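Local coordinates for nitrogenase iron-molybdenum cofactor biosynthesis protein NifB (Methanothermobacter thermautotrophicus, PDB 7JMA) that probably inserts a carbide by radical SAM chemistry while fusing two [4Fe-4S] clusters into the [8Fe-9S-C] precursor of the nitrogenase iron-molybdenum cofactor, at residues G120-D125 / V157-K162; P89-A94 / M116-L121. All coordinates share one frame; numbering follows the deposited sequence.

Contact 1 (G120-D125 / V157-K162); sequences GLLLPD and VVYKDK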
# COMPACT_ATOMS: atom_id res chain seq x y z
N GLY A 120 3.07 1.98 -4.12
CA GLY A 120 2.73 2.02 -5.53
C GLY A 120 3.75 2.66 -6.46
O GLY A 120 3.56 2.63 -7.69
N LEU A 121 4.85 3.23 -5.94
CA LEU A 121 5.78 3.92 -6.82
C LEU A 121 6.30 3.01 -7.93
O LEU A 121 6.42 3.44 -9.09
CB LEU A 121 6.96 4.48 -6.02
CG LEU A 121 7.97 5.26 -6.86
CD1 LEU A 121 7.39 6.54 -7.47
CD2 LEU A 121 9.18 5.62 -5.96
N LEU A 122 6.59 1.75 -7.61
CA LEU A 122 7.16 0.81 -8.58
C LEU A 122 6.11 -0.05 -9.25
O LEU A 122 6.46 -1.00 -9.97
CB LEU A 122 8.18 -0.10 -7.89
CG LEU A 122 9.43 0.68 -7.48
CD1 LEU A 122 10.30 -0.16 -6.56
CD2 LEU A 122 10.19 1.08 -8.74
N LEU A 123 4.83 0.23 -9.02
CA LEU A 123 3.78 -0.62 -9.59
C LEU A 123 3.78 -0.65 -11.11
O LEU A 123 3.61 -1.74 -11.67
CB LEU A 123 2.40 -0.19 -9.10
CG LEU A 123 1.99 -0.85 -7.79
CD1 LEU A 123 0.62 -0.33 -7.36
CD2 LEU A 123 1.98 -2.38 -7.96
N PRO A 124 3.92 0.46 -11.83
CA PRO A 124 3.96 0.34 -13.29
C PRO A 124 5.05 -0.59 -13.78
O PRO A 124 4.83 -1.37 -14.71
CB PRO A 124 4.18 1.79 -13.76
CG PRO A 124 3.56 2.61 -12.67
CD PRO A 124 3.97 1.88 -11.41
N ASP A 125 6.21 -0.58 -13.13
CA ASP A 125 7.31 -1.43 -13.55
C ASP A 125 7.17 -2.87 -13.08
O ASP A 125 7.78 -3.76 -13.68
CB ASP A 125 8.63 -0.85 -13.07
CG ASP A 125 8.79 0.62 -13.43
OD1 ASP A 125 8.80 0.93 -14.64
OD2 ASP A 125 8.90 1.46 -12.51
N VAL A 157 11.26 11.30 -2.95
CA VAL A 157 10.97 10.04 -3.61
C VAL A 157 12.20 9.64 -4.39
O VAL A 157 12.87 10.49 -4.98
CB VAL A 157 9.72 10.19 -4.51
CG1 VAL A 157 9.73 9.21 -5.64
CG2 VAL A 157 8.45 10.11 -3.65
N VAL A 158 12.55 8.35 -4.34
CA VAL A 158 13.70 7.83 -5.06
C VAL A 158 13.16 6.91 -6.14
O VAL A 158 12.55 5.88 -5.83
CB VAL A 158 14.67 7.08 -4.14
CG1 VAL A 158 15.90 6.63 -4.93
CG2 VAL A 158 15.07 8.00 -2.99
N TYR A 159 13.38 7.27 -7.40
CA TYR A 159 12.80 6.53 -8.51
C TYR A 159 13.83 6.48 -9.63
O TYR A 159 14.32 7.52 -10.06
CB TYR A 159 11.50 7.18 -8.98
CG TYR A 159 10.81 6.40 -10.10
CD1 TYR A 159 10.54 7.00 -11.32
CD2 TYR A 159 10.45 5.08 -9.92
CE1 TYR A 159 9.92 6.30 -12.35
CE2 TYR A 159 9.82 4.37 -10.94
CZ TYR A 159 9.57 4.98 -12.16
OH TYR A 159 8.97 4.28 -13.17
N LYS A 160 14.17 5.26 -10.07
CA LYS A 160 15.21 5.05 -11.06
C LYS A 160 16.47 5.83 -10.68
O LYS A 160 17.08 6.52 -11.50
CB LYS A 160 14.70 5.42 -12.46
CG LYS A 160 13.36 4.75 -12.74
CD LYS A 160 13.25 4.30 -14.17
CE LYS A 160 12.08 3.33 -14.38
NZ LYS A 160 11.69 3.34 -15.82
N ASP A 161 16.84 5.72 -9.41
CA ASP A 161 18.08 6.30 -8.87
C ASP A 161 18.17 7.81 -9.09
O ASP A 161 19.26 8.37 -9.20
CB ASP A 161 19.30 5.59 -9.46
CG ASP A 161 19.37 4.13 -9.05
OD1 ASP A 161 19.10 3.83 -7.87
OD2 ASP A 161 19.69 3.29 -9.91
N LYS A 162 17.03 8.48 -9.17
CA LYS A 162 16.96 9.93 -9.07
C LYS A 162 16.17 10.28 -7.82
O LYS A 162 15.18 9.61 -7.50
CB LYS A 162 16.31 10.56 -10.30
CG LYS A 162 16.00 12.04 -10.14
CD LYS A 162 16.59 12.89 -11.25
CE LYS A 162 16.10 14.33 -11.15
NZ LYS A 162 16.76 15.08 -10.04
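Where strand 154-159 ends at a two-residue type I' turn leading into strand 162-165, Tyr159 reaches across to Asp125 in the first turn of helix 123-132. The Tyr159 side chain, with CG anti to the backbone N (chi1 -177°), meets the carboxylate tip to tip, and its OH donates to the syn lone pair of Asp125 OD2 at 2.9 Å. OD2 sits at the ring edge, near its plane, and the ring and carboxylate planes are 22° apart. Leu122 CD2 lies at the same ring's edge, 4.0 Å from Tyr159 CE2. The turn carries Lys160 back over the ring, its CG 3.7 Å above the plane and over the centre. Lys160 NZ then approaches Asp125 OD1 at 3.9 Å, a long salt bridge between two exposed side chains.

Deeper in, Leu121 holds CG anti to its backbone N (chi1 -178°), which aims the isobutyl group at the strand. Its CD2 packs 3.6 Å from Val157 CG1 and 3.4 Å from Val158 O, while CG lies 3.9 Å from Tyr159 CD2. Contact therefore grades from polar tip to apolar base. At that base Ile40 of strand 40-42 touches Leu121 and Val157, and Val172 and Leu173 of helix 166-186 pack on Leu121.

Contact 2 (P89-A94 / M116-L121); sequences PGDALA and MSTNGL
The Asp91 carboxylate and the Asn119 amide are stacked, their planes 15° apart. On the opposite carboxylate face, Leu93 N reaches Asp91 OD2 from 47° out of the plane at 3.0 Å, forming an Asx turn. Thr118 OG1 faces the forked end of the carboxylate, 3.0 Å from both Asp91 OD1 and OD2, so its proton may serve either oxygen. Asn119 N gives Asp91 OD1 a firmer bond, 2.7 Å with an N-H...O angle of 160°, on the syn side. A water donates to Asp91 OD2 and Asn119 OD1. These donors should hold the rotation of the buried, probably ionised carboxylate. Its partners are braced in turn: Thr118 OG1 accepts from Gly120 N at 2.9 Å (an ST turn), and Asn119 OD1 from Leu121 N, also at 2.9 Å (an Asx turn).

Asn119 lies about 4 Å, between side chains, from Cys38, a [4Fe-4S] cluster ligand when the site is filled; none is bound here. Farther back, Leu93 CD2 packs 3.7 Å from Met116 SD, crossing at about a right angle. Phe99 of helix 96-108 packs on Leu93, Phe102 of that helix and Val138 of strand 137-141 on Met116, and Leu130 of helix 123-132 on both.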
# COMPACT_ATOMS: atom_id res chain seq x y z
N PRO A 89 9.51 -4.24 6.40
CA PRO A 89 9.33 -2.95 7.09
C PRO A 89 9.38 -1.71 6.20
O PRO A 89 8.91 -0.65 6.62
CB PRO A 89 10.51 -2.92 8.06
CG PRO A 89 11.07 -4.30 8.08
CD PRO A 89 10.77 -4.91 6.78
N GLY A 90 9.94 -1.85 5.01
CA GLY A 90 10.00 -0.80 4.01
C GLY A 90 8.88 -0.97 3.00
O GLY A 90 7.74 -1.28 3.37
N ASP A 91 9.19 -0.78 1.73
CA ASP A 91 8.21 -1.03 0.67
C ASP A 91 8.48 -2.37 0.02
O ASP A 91 9.56 -2.61 -0.49
CB ASP A 91 8.23 0.04 -0.42
CG ASP A 91 7.02 -0.10 -1.35
OD1 ASP A 91 5.94 0.35 -0.94
OD2 ASP A 91 7.15 -0.68 -2.44
N ALA A 92 7.42 -3.18 -0.10
CA ALA A 92 7.61 -4.52 -0.65
C ALA A 92 8.24 -4.49 -2.04
O ALA A 92 9.09 -5.34 -2.35
CB ALA A 92 6.26 -5.24 -0.70
N LEU A 93 7.84 -3.54 -2.90
CA LEU A 93 8.32 -3.57 -4.29
C LEU A 93 9.77 -3.15 -4.44
O LEU A 93 10.38 -3.40 -5.49
CB LEU A 93 7.45 -2.66 -5.17
CG LEU A 93 5.99 -3.05 -5.36
CD1 LEU A 93 5.29 -2.05 -6.27
CD2 LEU A 93 5.89 -4.49 -5.91
N ALA A 94 10.34 -2.50 -3.43
CA ALA A 94 11.69 -1.96 -3.51
C ALA A 94 12.75 -2.97 -3.10
O ALA A 94 13.92 -2.58 -2.88
CB ALA A 94 11.77 -0.71 -2.63
N MET A 116 0.18 -8.12 -0.75
CA MET A 116 1.27 -7.24 -0.39
C MET A 116 0.75 -5.82 -0.31
O MET A 116 -0.30 -5.48 -0.87
CB MET A 116 2.43 -7.36 -1.38
CG MET A 116 2.16 -6.83 -2.75
SD MET A 116 3.76 -6.46 -3.54
CE MET A 116 4.39 -8.12 -3.78
N SER A 117 1.49 -4.99 0.42
CA SER A 117 1.18 -3.58 0.52
C SER A 117 2.34 -2.80 -0.08
O SER A 117 3.49 -3.24 0.00
CB SER A 117 0.92 -3.14 1.97
OG SER A 117 -0.08 -3.94 2.58
N THR A 118 2.02 -1.66 -0.69
CA THR A 118 3.06 -0.85 -1.31
C THR A 118 2.58 0.60 -1.38
O THR A 118 1.38 0.87 -1.36
CB THR A 118 3.38 -1.39 -2.71
OG1 THR A 118 4.33 -0.54 -3.34
CG2 THR A 118 2.10 -1.39 -3.59
N ASN A 119 3.54 1.53 -1.45
CA ASN A 119 3.15 2.89 -1.82
C ASN A 119 2.81 3.01 -3.31
O ASN A 119 2.31 4.06 -3.74
CB ASN A 119 4.26 3.87 -1.40
CG ASN A 119 5.60 3.53 -2.01
OD1 ASN A 119 5.71 3.30 -3.21
ND2 ASN A 119 6.67 3.57 -1.18
N GLY A 120 3.07 1.98 -4.12
CA GLY A 120 2.73 2.02 -5.53
C GLY A 120 3.75 2.66 -6.46
O GLY A 120 3.56 2.63 -7.69
N LEU A 121 4.85 3.23 -5.94
CA LEU A 121 5.78 3.92 -6.82
C LEU A 121 6.30 3.01 -7.93
O LEU A 121 6.42 3.44 -9.09
CB LEU A 121 6.96 4.48 -6.02
CG LEU A 121 7.97 5.26 -6.86
CD1 LEU A 121 7.39 6.54 -7.47
CD2 LEU A 121 9.18 5.62 -5.96
O HOH W 1 5.42 -2.69 1.80
O HOH W 2 7.01 1.17 -4.60

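In the fold
The two contacts lie about 10 Å apart, centre to centre, and share the turn where strand 113-118 of the parallel sheet gives way to helix 123-132. Along the chain, 89-94 comes first, then 116-121, which overlaps 120-125 at Gly120 and Leu121, and finally 157-162. Contact 2 joins the loop after strand 83-86 to the end of the neighbouring parallel strand 113-118 and the turn after it, whereas contact 1 ties that turn and helix start to the small antiparallel sheet. They touch directly, with Leu122 CD1 3.4 Å from Leu93 O. Contact 2 lies about 4 Å and contact 1 about 8 Å from Cys38, side chain to side chain, near the cluster-binding end of the radical SAM domain.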